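Local structure of uncharacterized protein (Enterococcus faecalis, 3D3Y) at residues A[145-148]-A[152-155]; A[156-161]-A[258-263]; A[161-164]-A[168-171]. The protein is of unknown function but is related to the M16 metallopeptidases, carries an inactive-type M16 domain and probably binds a metal ion. All coordinates share one frame; numbering follows the deposited sequence.

Contact 1 (A[145-148]-A[152-155]); sequences SIVE and TYAS
Ile-146 and Val-147 meet Thr-152 and Tyr-153 in a small van der Waals contact at the protein surface, where helix 129-148 gives way to helix 150-162 in a sharp bend. No hydrogen bond crosses between the two segments, which bury 178 Å² against each other; the carbonyl oxygens of Ile-146 and Val-147, near the end of the first helix, take part alongside the side chains. The CA atoms of Val-147 and Tyr-153 come within 5.1 Å of each other.

Two methyl groups carry one half of the contact: Ile-146 CG2 lies 3.9 Å from Thr-152 CG2, the two side chains meeting at a slant. Thr-152 OG1 lies beside the backbone N (chi1 -54°), which leaves CG2 anti to that nitrogen and facing Ile-146, whose own CG2 likewise stands opposite its backbone N. Thr-152 CB also packs 3.8 Å from Ile-146 O. The contact thus sits in the angle between two consecutive helices joined through Asp-149 with a sharp change of direction, and Asp-149 accepts a hydrogen bond through OD1 from the backbone N of Thr-152.

The other half belongs to Tyr-153. Its CB sits 3.7 Å from Val-147 O, while Val-147 CG1 approaches ring atom CD1 of Tyr-153 at 4.3 Å, a looser apolar touch. Because Tyr-153 CG is trans to the backbone N (chi1 177°), the ring runs out past Val-147, and its hydroxyl hydrogen-bonds OE1 of Glu-248 on strand 244-251. Val-147 O additionally receives a weak hydrogen bond from NZ of Lys-150.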
ATOM      1  N   SER A 145       4.085  16.305  -8.411  1.00 39.36           N
ATOM      2  CA  SER A 145       3.979  16.757  -7.016  1.00 41.23           C
ATOM      3  C   SER A 145       4.650  15.765  -6.044  1.00 42.20           C
ATOM      4  O   SER A 145       5.327  16.160  -5.099  1.00 42.73           O
ATOM      5  CB  SER A 145       2.523  17.018  -6.622  1.00 40.99           C
ATOM      6  OG  SER A 145       1.789  15.805  -6.627  1.00 43.19           O
ATOM      7  N   ILE A 146       4.483  14.475  -6.292  1.00 43.64           N
ATOM      8  CA  ILE A 146       5.213  13.459  -5.531  1.00 45.56           C
ATOM      9  C   ILE A 146       6.708  13.748  -5.508  1.00 45.61           C
ATOM     10  O   ILE A 146       7.302  13.864  -4.446  1.00 46.77           O
ATOM     11  CB  ILE A 146       4.939  12.023  -6.075  1.00 45.73           C
ATOM     12  CG1 ILE A 146       3.559  11.553  -5.626  1.00 47.85           C
ATOM     13  CG2 ILE A 146       6.006  11.050  -5.595  1.00 46.59           C
ATOM     14  CD1 ILE A 146       3.390  11.505  -4.113  1.00 51.40           C
ATOM     15  N   VAL A 147       7.289  13.894  -6.690  1.00 46.06           N
ATOM     16  CA  VAL A 147       8.713  14.141  -6.884  1.00 46.73           C
ATOM     17  C   VAL A 147       9.185  15.499  -6.328  1.00 46.02           C
ATOM     18  O   VAL A 147      10.355  15.654  -5.976  1.00 45.58           O
ATOM     19  CB  VAL A 147       9.063  13.983  -8.402  1.00 47.38           C
ATOM     20  CG1 VAL A 147      10.332  14.764  -8.813  1.00 48.89           C
ATOM     21  CG2 VAL A 147       9.166  12.516  -8.774  1.00 48.71           C
ATOM     22  N   GLU A 148       8.278  16.473  -6.234  1.00 45.25           N
ATOM     23  CA  GLU A 148       8.610  17.776  -5.638  1.00 45.12           C
ATOM     24  C   GLU A 148       8.739  17.767  -4.117  1.00 43.42           C
ATOM     25  O   GLU A 148       9.326  18.676  -3.534  1.00 42.84           O
ATOM     26  CB  GLU A 148       7.590  18.841  -6.026  1.00 46.03           C
ATOM     27  CG  GLU A 148       8.040  19.726  -7.185  1.00 50.39           C
ATOM     28  CD  GLU A 148       6.857  20.364  -7.921  1.00 56.47           C
ATOM     29  OE1 GLU A 148       5.876  20.785  -7.238  1.00 57.32           O
ATOM     30  OE2 GLU A 148       6.911  20.425  -9.179  1.00 57.99           O
ATOM     31  N   THR A 152       9.822  12.479   0.090  1.00 36.85           N
ATOM     32  CA  THR A 152       9.222  11.415  -0.686  1.00 36.66           C
ATOM     33  C   THR A 152      10.175  11.012  -1.804  1.00 35.76           C
ATOM     34  O   THR A 152      10.431   9.829  -1.982  1.00 34.90           O
ATOM     35  CB  THR A 152       7.828  11.803  -1.254  1.00 37.28           C
ATOM     36  OG1 THR A 152       6.998  12.253  -0.182  1.00 38.30           O
ATOM     37  CG2 THR A 152       7.143  10.605  -1.904  1.00 36.48           C
ATOM     38  N   TYR A 153      10.719  11.989  -2.524  1.00 35.30           N
ATOM     39  CA  TYR A 153      11.666  11.696  -3.588  1.00 35.35           C
ATOM     40  C   TYR A 153      12.846  10.817  -3.085  1.00 34.91           C
ATOM     41  O   TYR A 153      13.187   9.799  -3.698  1.00 34.95           O
ATOM     42  CB  TYR A 153      12.195  12.977  -4.239  1.00 36.98           C
ATOM     43  CG  TYR A 153      13.229  12.649  -5.300  1.00 39.13           C
ATOM     44  CD1 TYR A 153      12.837  12.107  -6.527  1.00 42.83           C
ATOM     45  CD2 TYR A 153      14.582  12.799  -5.056  1.00 40.18           C
ATOM     46  CE1 TYR A 153      13.770  11.759  -7.488  1.00 43.44           C
ATOM     47  CE2 TYR A 153      15.531  12.466  -6.016  1.00 41.09           C
ATOM     48  CZ  TYR A 153      15.111  11.939  -7.227  1.00 41.56           C
ATOM     49  OH  TYR A 153      16.034  11.592  -8.197  1.00 42.92           O
ATOM     50  N   ALA A 154      13.456  11.235  -1.979  1.00 32.64           N
ATOM     51  CA  ALA A 154      14.617  10.562  -1.427  1.00 31.83           C
ATOM     52  C   ALA A 154      14.271   9.157  -0.934  1.00 31.12           C
ATOM     53  O   ALA A 154      15.125   8.263  -0.981  1.00 30.98           O
ATOM     54  CB  ALA A 154      15.243  11.390  -0.323  1.00 30.53           C
ATOM     55  N   SER A 155      13.028   8.956  -0.502  1.00 32.00           N
ATOM     56  CA  SER A 155      12.558   7.628  -0.072  1.00 32.37           C
ATOM     57  C   SER A 155      12.421   6.689  -1.261  1.00 32.59           C
ATOM     58  O   SER A 155      12.841   5.547  -1.232  1.00 32.35           O
ATOM     59  CB  SER A 155      11.202   7.722   0.626  1.00 32.73           C
ATOM     60  OG  SER A 155      10.820   6.404   1.047  1.00 35.28           O
TER

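Contact 2 (A[156-161]-A[258-263]); sequences LALQSV and NLAYNT
Helix 150-162 packs against one face of the five-stranded mixed sheet, and the contact is made where Leu-158 of the helix presses on Asn-258, Leu-259 and Ala-260 of strand 255-262. The axes of the short segments approach to 8.6 Å and cross at a signed angle of -40°, their N-to-C directions roughly aligned. All four touching residues are buried, and no hydrogen bond passes between the segments.

Leu-158 acts as a forked wedge. With CG trans to the backbone N (chi1 174°), its two methyls are carried down onto the strand: CD2 lies 3.7 Å from Asn-258 CB and 3.6 Å from the carbonyl O of Leu-259, whereas CD1 meets Ala-260 CB at 3.8 Å. Asn-258 and Ala-260, two apart on the strand, both direct their CB atoms at the helix, while the CB of Leu-259 is directed away from it, and the Leu-259 side chain touches Leu-330 and Ile-333 of helix 326-341. The sheet therefore carries helix 150-162 on one face and helix 326-341 on the other, an alpha+beta layering as in M16-type domains; the strand itself belongs to the M16 inactive-type domain.

The amide of Asn-258 is engaged at both ends: OD1 accepts a hydrogen bond from the backbone N of Thr-319 on neighbouring strand 314-321, and ND2 gives a weak one to Ala-154 O in the same helix as Leu-158.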
ATOM      1  N   LEU A 156      11.802   7.182  -2.315  1.00 32.90           N
ATOM      2  CA  LEU A 156      11.712   6.444  -3.563  1.00 32.61           C
ATOM      3  C   LEU A 156      13.089   6.128  -4.169  1.00 31.81           C
ATOM      4  O   LEU A 156      13.307   5.028  -4.700  1.00 30.93           O
ATOM      5  CB  LEU A 156      10.834   7.203  -4.557  1.00 32.95           C
ATOM      6  CG  LEU A 156       9.381   7.380  -4.126  1.00 35.45           C
ATOM      7  CD1 LEU A 156       8.789   8.480  -4.983  1.00 38.93           C
ATOM      8  CD2 LEU A 156       8.590   6.076  -4.266  1.00 36.96           C
ATOM      9  N   ALA A 157      14.002   7.088  -4.103  1.00 30.44           N
ATOM     10  CA  ALA A 157      15.339   6.902  -4.647  1.00 30.35           C
ATOM     11  C   ALA A 157      16.098   5.854  -3.838  1.00 29.85           C
ATOM     12  O   ALA A 157      16.857   5.065  -4.399  1.00 28.35           O
ATOM     13  CB  ALA A 157      16.130   8.222  -4.671  1.00 29.97           C
ATOM     14  N   LEU A 158      15.910   5.865  -2.521  1.00 28.65           N
ATOM     15  CA  LEU A 158      16.512   4.835  -1.684  1.00 28.64           C
ATOM     16  C   LEU A 158      16.000   3.464  -2.121  1.00 28.79           C
ATOM     17  O   LEU A 158      16.774   2.531  -2.284  1.00 27.92           O
ATOM     18  CB  LEU A 158      16.173   5.070  -0.203  1.00 27.87           C
ATOM     19  CG  LEU A 158      16.628   3.978   0.773  1.00 28.65           C
ATOM     20  CD1 LEU A 158      18.143   4.000   0.881  1.00 28.58           C
ATOM     21  CD2 LEU A 158      15.960   4.230   2.127  1.00 26.91           C
ATOM     22  N   GLN A 159      14.687   3.358  -2.276  1.00 29.71           N
ATOM     23  CA  GLN A 159      14.091   2.102  -2.739  1.00 32.45           C
ATOM     24  C   GLN A 159      14.647   1.613  -4.090  1.00 32.10           C
ATOM     25  O   GLN A 159      14.902   0.398  -4.268  1.00 30.75           O
ATOM     26  CB  GLN A 159      12.568   2.192  -2.702  1.00 32.68           C
ATOM     27  CG  GLN A 159      12.052   2.152  -1.261  1.00 34.88           C
ATOM     28  CD  GLN A 159      10.525   2.107  -1.136  1.00 36.33           C
ATOM     29  OE1 GLN A 159       9.833   1.466  -1.929  1.00 41.52           O
ATOM     30  NE2 GLN A 159      10.011   2.754  -0.102  1.00 37.02           N
ATOM     31  N   SER A 160      14.878   2.545  -5.030  1.00 32.56           N
ATOM     32  CA  SER A 160      15.479   2.180  -6.332  1.00 33.38           C
ATOM     33  C   SER A 160      16.852   1.557  -6.168  1.00 32.48           C
ATOM     34  O   SER A 160      17.204   0.656  -6.919  1.00 32.57           O
ATOM     35  CB  SER A 160      15.632   3.380  -7.269  1.00 34.12           C
ATOM     36  OG  SER A 160      14.375   3.764  -7.773  1.00 40.67           O
ATOM     37  N   VAL A 161      17.628   2.050  -5.202  1.00 31.41           N
ATOM     38  CA  VAL A 161      18.966   1.532  -4.936  1.00 30.25           C
ATOM     39  C   VAL A 161      18.827   0.183  -4.253  1.00 29.32           C
ATOM     40  O   VAL A 161      19.395  -0.813  -4.729  1.00 27.59           O
ATOM     41  CB  VAL A 161      19.821   2.478  -4.064  1.00 30.87           C
ATOM     42  CG1 VAL A 161      21.221   1.872  -3.823  1.00 31.44           C
ATOM     43  CG2 VAL A 161      19.962   3.818  -4.761  1.00 32.79           C
ATOM     44  N   ASN A 258      19.228   8.774   3.727  1.00 29.28           N
ATOM     45  CA  ASN A 258      18.388   7.606   3.993  1.00 30.80           C
ATOM     46  C   ASN A 258      19.167   6.294   3.896  1.00 29.92           C
ATOM     47  O   ASN A 258      20.131   6.181   3.120  1.00 29.28           O
ATOM     48  CB  ASN A 258      17.201   7.550   3.000  1.00 31.58           C
ATOM     49  CG  ASN A 258      16.304   8.777   3.076  1.00 33.90           C
ATOM     50  OD1 ASN A 258      16.239   9.482   4.100  1.00 32.64           O
ATOM     51  ND2 ASN A 258      15.584   9.037   1.975  1.00 38.01           N
ATOM     52  N   LEU A 259      18.727   5.293   4.648  1.00 28.94           N
ATOM     53  CA  LEU A 259      19.447   4.005   4.743  1.00 29.27           C
ATOM     54  C   LEU A 259      18.417   2.899   4.650  1.00 30.24           C
ATOM     55  O   LEU A 259      17.336   2.995   5.254  1.00 30.60           O
ATOM     56  CB  LEU A 259      20.171   3.850   6.090  1.00 28.64           C
ATOM     57  CG  LEU A 259      21.316   4.772   6.509  1.00 30.77           C
ATOM     58  CD1 LEU A 259      20.795   6.162   6.937  1.00 33.18           C
ATOM     59  CD2 LEU A 259      22.019   4.128   7.658  1.00 34.16           C
ATOM     60  N   ALA A 260      18.775   1.838   3.934  1.00 30.48           N
ATOM     61  CA  ALA A 260      17.922   0.674   3.790  1.00 30.03           C
ATOM     62  C   ALA A 260      18.650  -0.566   4.269  1.00 30.37           C
ATOM     63  O   ALA A 260      19.785  -0.845   3.847  1.00 30.37           O
ATOM     64  CB  ALA A 260      17.506   0.500   2.342  1.00 29.21           C
ATOM     65  N   TYR A 261      17.953  -1.351   5.086  1.00 30.34           N
ATOM     66  CA  TYR A 261      18.480  -2.566   5.666  1.00 30.03           C
ATOM     67  C   TYR A 261      17.629  -3.753   5.263  1.00 30.54           C
ATOM     68  O   TYR A 261      16.406  -3.625   5.200  1.00 31.06           O
ATOM     69  CB  TYR A 261      18.349  -2.481   7.182  1.00 30.81           C
ATOM     70  CG  TYR A 261      19.072  -1.357   7.877  1.00 32.53           C
ATOM     71  CD1 TYR A 261      20.298  -1.569   8.500  1.00 32.22           C
ATOM     72  CD2 TYR A 261      18.490  -0.095   7.973  1.00 33.22           C
ATOM     73  CE1 TYR A 261      20.945  -0.531   9.167  1.00 31.01           C
ATOM     74  CE2 TYR A 261      19.115   0.945   8.655  1.00 32.91           C
ATOM     75  CZ  TYR A 261      20.330   0.712   9.251  1.00 33.59           C
ATOM     76  OH  TYR A 261      20.920   1.745   9.928  1.00 34.71           O
ATOM     77  N   ASN A 262      18.258  -4.900   5.015  1.00 30.09           N
ATOM     78  CA  ASN A 262      17.534  -6.153   4.823  1.00 31.50           C
ATOM     79  C   ASN A 262      17.200  -6.703   6.225  1.00 31.75           C
ATOM     80  O   ASN A 262      18.085  -6.801   7.091  1.00 31.29           O
ATOM     81  CB  ASN A 262      18.410  -7.142   4.035  1.00 31.29           C
ATOM     82  CG  ASN A 262      17.710  -8.469   3.744  1.00 31.83           C
ATOM     83  OD1 ASN A 262      17.541  -9.302   4.621  1.00 35.07           O
ATOM     84  ND2 ASN A 262      17.341  -8.670   2.506  1.00 33.70           N
ATOM     85  N   THR A 263      15.939  -7.023   6.458  1.00 31.14           N
ATOM     86  CA  THR A 263      15.553  -7.629   7.722  1.00 31.60           C
ATOM     87  C   THR A 263      15.311  -9.113   7.573  1.00 32.99           C
ATOM     88  O   THR A 263      15.377  -9.841   8.562  1.00 33.26           O
ATOM     89  CB  THR A 263      14.244  -7.029   8.268  1.00 30.78           C
ATOM     90  OG1 THR A 263      13.196  -7.329   7.333  1.00 33.19           O
ATOM     91  CG2 THR A 263      14.344  -5.497   8.456  1.00 31.92           C
TER

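Contact 3 (A[161-164]-A[168-171]); sequences VYFN and DQKI
The backbone leaves helical geometry at Phe-163, just after helix 150-162, and returns alongside it through a type I beta turn from Asp-168 to Ile-171, which brings the CA atoms of Phe-163 and Lys-170 to 5.3 Å. Phe-163 and Gln-169 provide the apolar part: the CB methylene of Gln-169 approaches the ring obliquely, 3.7 Å from Phe-163 CD1. One face of the Phe-163 ring is covered by Tyr-162 CD2. The loop, folded back beside the helix end, lies between the two large sheets: Phe-163 packs edge-to-face with Phe-314 of the five-stranded sheet, whereas Gln-169 NE2 donates to Gly-83 O and Asn-84 OD1 in the turn between strands 74-82 and 85-95 of the six-stranded sheet. Gln-169 OE1 accepts from Arg-312 NH1.

The loop after the helix is further clasped by a side-chain hydrogen bond from Lys-170 NZ to Asn-164 OD1, 2.8 Å long. The C=O...N angle of 164° places the ammonium nearly straight out from the amide carbonyl. A bend at chi3 (78°) turns the end of the lysine chain toward Asn-164, and NZ also forms a salt bridge with Glu-167 OE1 in the intervening loop.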
ATOM      1  N   VAL A 161      17.628   2.050  -5.202  1.00 31.41           N
ATOM      2  CA  VAL A 161      18.966   1.532  -4.936  1.00 30.25           C
ATOM      3  C   VAL A 161      18.827   0.183  -4.253  1.00 29.32           C
ATOM      4  O   VAL A 161      19.395  -0.813  -4.729  1.00 27.59           O
ATOM      5  CB  VAL A 161      19.821   2.478  -4.064  1.00 30.87           C
ATOM      6  CG1 VAL A 161      21.221   1.872  -3.823  1.00 31.44           C
ATOM      7  CG2 VAL A 161      19.962   3.818  -4.761  1.00 32.79           C
ATOM      8  N   TYR A 162      18.055   0.142  -3.167  1.00 27.25           N
ATOM      9  CA  TYR A 162      17.883  -1.126  -2.421  1.00 27.67           C
ATOM     10  C   TYR A 162      17.415  -2.264  -3.343  1.00 27.51           C
ATOM     11  O   TYR A 162      17.961  -3.373  -3.302  1.00 28.07           O
ATOM     12  CB  TYR A 162      16.941  -0.970  -1.190  1.00 27.44           C
ATOM     13  CG  TYR A 162      16.776  -2.281  -0.420  1.00 27.71           C
ATOM     14  CD1 TYR A 162      17.707  -2.661   0.540  1.00 26.77           C
ATOM     15  CD2 TYR A 162      15.731  -3.172  -0.715  1.00 29.69           C
ATOM     16  CE1 TYR A 162      17.584  -3.874   1.236  1.00 26.94           C
ATOM     17  CE2 TYR A 162      15.606  -4.405  -0.024  1.00 27.99           C
ATOM     18  CZ  TYR A 162      16.531  -4.734   0.948  1.00 26.86           C
ATOM     19  OH  TYR A 162      16.431  -5.940   1.637  1.00 28.83           O
ATOM     20  N   PHE A 163      16.411  -1.978  -4.172  1.00 28.16           N
ATOM     21  CA  PHE A 163      15.806  -2.971  -5.088  1.00 29.38           C
ATOM     22  C   PHE A 163      16.378  -2.959  -6.504  1.00 30.34           C
ATOM     23  O   PHE A 163      15.706  -3.317  -7.473  1.00 30.49           O
ATOM     24  CB  PHE A 163      14.299  -2.731  -5.166  1.00 28.55           C
ATOM     25  CG  PHE A 163      13.578  -2.968  -3.862  1.00 28.69           C
ATOM     26  CD1 PHE A 163      13.404  -4.278  -3.378  1.00 27.64           C
ATOM     27  CD2 PHE A 163      13.046  -1.892  -3.137  1.00 30.09           C
ATOM     28  CE1 PHE A 163      12.722  -4.519  -2.186  1.00 27.98           C
ATOM     29  CE2 PHE A 163      12.362  -2.110  -1.925  1.00 31.08           C
ATOM     30  CZ  PHE A 163      12.201  -3.437  -1.450  1.00 29.74           C
ATOM     31  N   ASN A 164      17.615  -2.539  -6.617  1.00 32.19           N
ATOM     32  CA  ASN A 164      18.210  -2.282  -7.916  1.00 35.15           C
ATOM     33  C   ASN A 164      18.322  -3.566  -8.719  1.00 36.67           C
ATOM     34  O   ASN A 164      18.373  -3.524  -9.941  1.00 37.46           O
ATOM     35  CB  ASN A 164      19.579  -1.648  -7.729  1.00 35.17           C
ATOM     36  CG  ASN A 164      20.058  -0.918  -8.961  1.00 38.01           C
ATOM     37  OD1 ASN A 164      19.269  -0.612  -9.867  1.00 41.81           O
ATOM     38  ND2 ASN A 164      21.360  -0.618  -9.005  1.00 39.67           N
ATOM     39  N   ASP A 168      11.156  -4.526 -11.384  1.00 35.57           N
ATOM     40  CA  ASP A 168       9.786  -4.304 -10.919  1.00 34.77           C
ATOM     41  C   ASP A 168       9.717  -3.575  -9.590  1.00 34.15           C
ATOM     42  O   ASP A 168       8.913  -2.658  -9.410  1.00 33.80           O
ATOM     43  CB  ASP A 168       9.044  -5.633 -10.819  1.00 34.64           C
ATOM     44  CG  ASP A 168       9.077  -6.417 -12.104  1.00 36.86           C
ATOM     45  OD1 ASP A 168       8.846  -5.838 -13.172  1.00 39.34           O
ATOM     46  OD2 ASP A 168       9.340  -7.637 -12.054  1.00 41.60           O
ATOM     47  N   GLN A 169      10.547  -3.991  -8.636  1.00 34.00           N
ATOM     48  CA  GLN A 169      10.429  -3.471  -7.269  1.00 35.26           C
ATOM     49  C   GLN A 169      10.995  -2.067  -7.108  1.00 35.85           C
ATOM     50  O   GLN A 169      10.693  -1.395  -6.130  1.00 35.67           O
ATOM     51  CB  GLN A 169      11.099  -4.401  -6.269  1.00 34.76           C
ATOM     52  CG  GLN A 169      10.341  -5.690  -6.042  1.00 37.83           C
ATOM     53  CD  GLN A 169       9.086  -5.513  -5.181  1.00 38.29           C
ATOM     54  OE1 GLN A 169       8.857  -4.466  -4.594  1.00 41.53           O
ATOM     55  NE2 GLN A 169       8.275  -6.533  -5.129  1.00 38.69           N
ATOM     56  N   LYS A 170      11.831  -1.640  -8.060  1.00 36.05           N
ATOM     57  CA  LYS A 170      12.365  -0.272  -8.048  1.00 37.58           C
ATOM     58  C   LYS A 170      11.340   0.804  -8.456  1.00 38.54           C
ATOM     59  O   LYS A 170      11.590   2.007  -8.319  1.00 38.83           O
ATOM     60  CB  LYS A 170      13.662  -0.189  -8.865  1.00 37.54           C
ATOM     61  CG  LYS A 170      13.539  -0.577 -10.304  1.00 38.73           C
ATOM     62  CD  LYS A 170      14.765  -0.144 -11.114  1.00 43.71           C
ATOM     63  CE  LYS A 170      15.940  -1.063 -10.894  1.00 45.72           C
ATOM     64  NZ  LYS A 170      17.119  -0.612 -11.713  1.00 50.22           N
ATOM     65  N   ILE A 171      10.158   0.362  -8.880  1.00 38.84           N
ATOM     66  CA  ILE A 171       9.067   1.241  -9.304  1.00 39.23           C
ATOM     67  C   ILE A 171       8.024   1.399  -8.187  1.00 39.02           C
ATOM     68  O   ILE A 171       7.534   0.377  -7.650  1.00 38.81           O
ATOM     69  CB  ILE A 171       8.362   0.630 -10.556  1.00 38.60           C
ATOM     70  CG1 ILE A 171       9.382   0.177 -11.605  1.00 39.59           C
ATOM     71  CG2 ILE A 171       7.291   1.581 -11.158  1.00 40.82           C
ATOM     72  CD1 ILE A 171      10.221   1.297 -12.259  1.00 41.67           C
TER

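Overall arrangement
From the N terminus, the chain runs along helix 129-148 and bends at once into helix 150-162, and contact 1 closes that corner. The same helix then supplies the first segment of contact 2, whose partner strand comes 97 residues later, and its end leads into contact 3, a short loop closure that starts at the shared Val-161 and closes long before that strand arrives. Contact 1 precedes both. Contacts 1 and 2 touch where Ile-146 CG2 packs on Leu-156 CD1, and contacts 2 and 3 through Tyr-162 and Ala-260. Together they link helix 129-148, the five-stranded sheet and the loop before helix 177-182 by way of one helix.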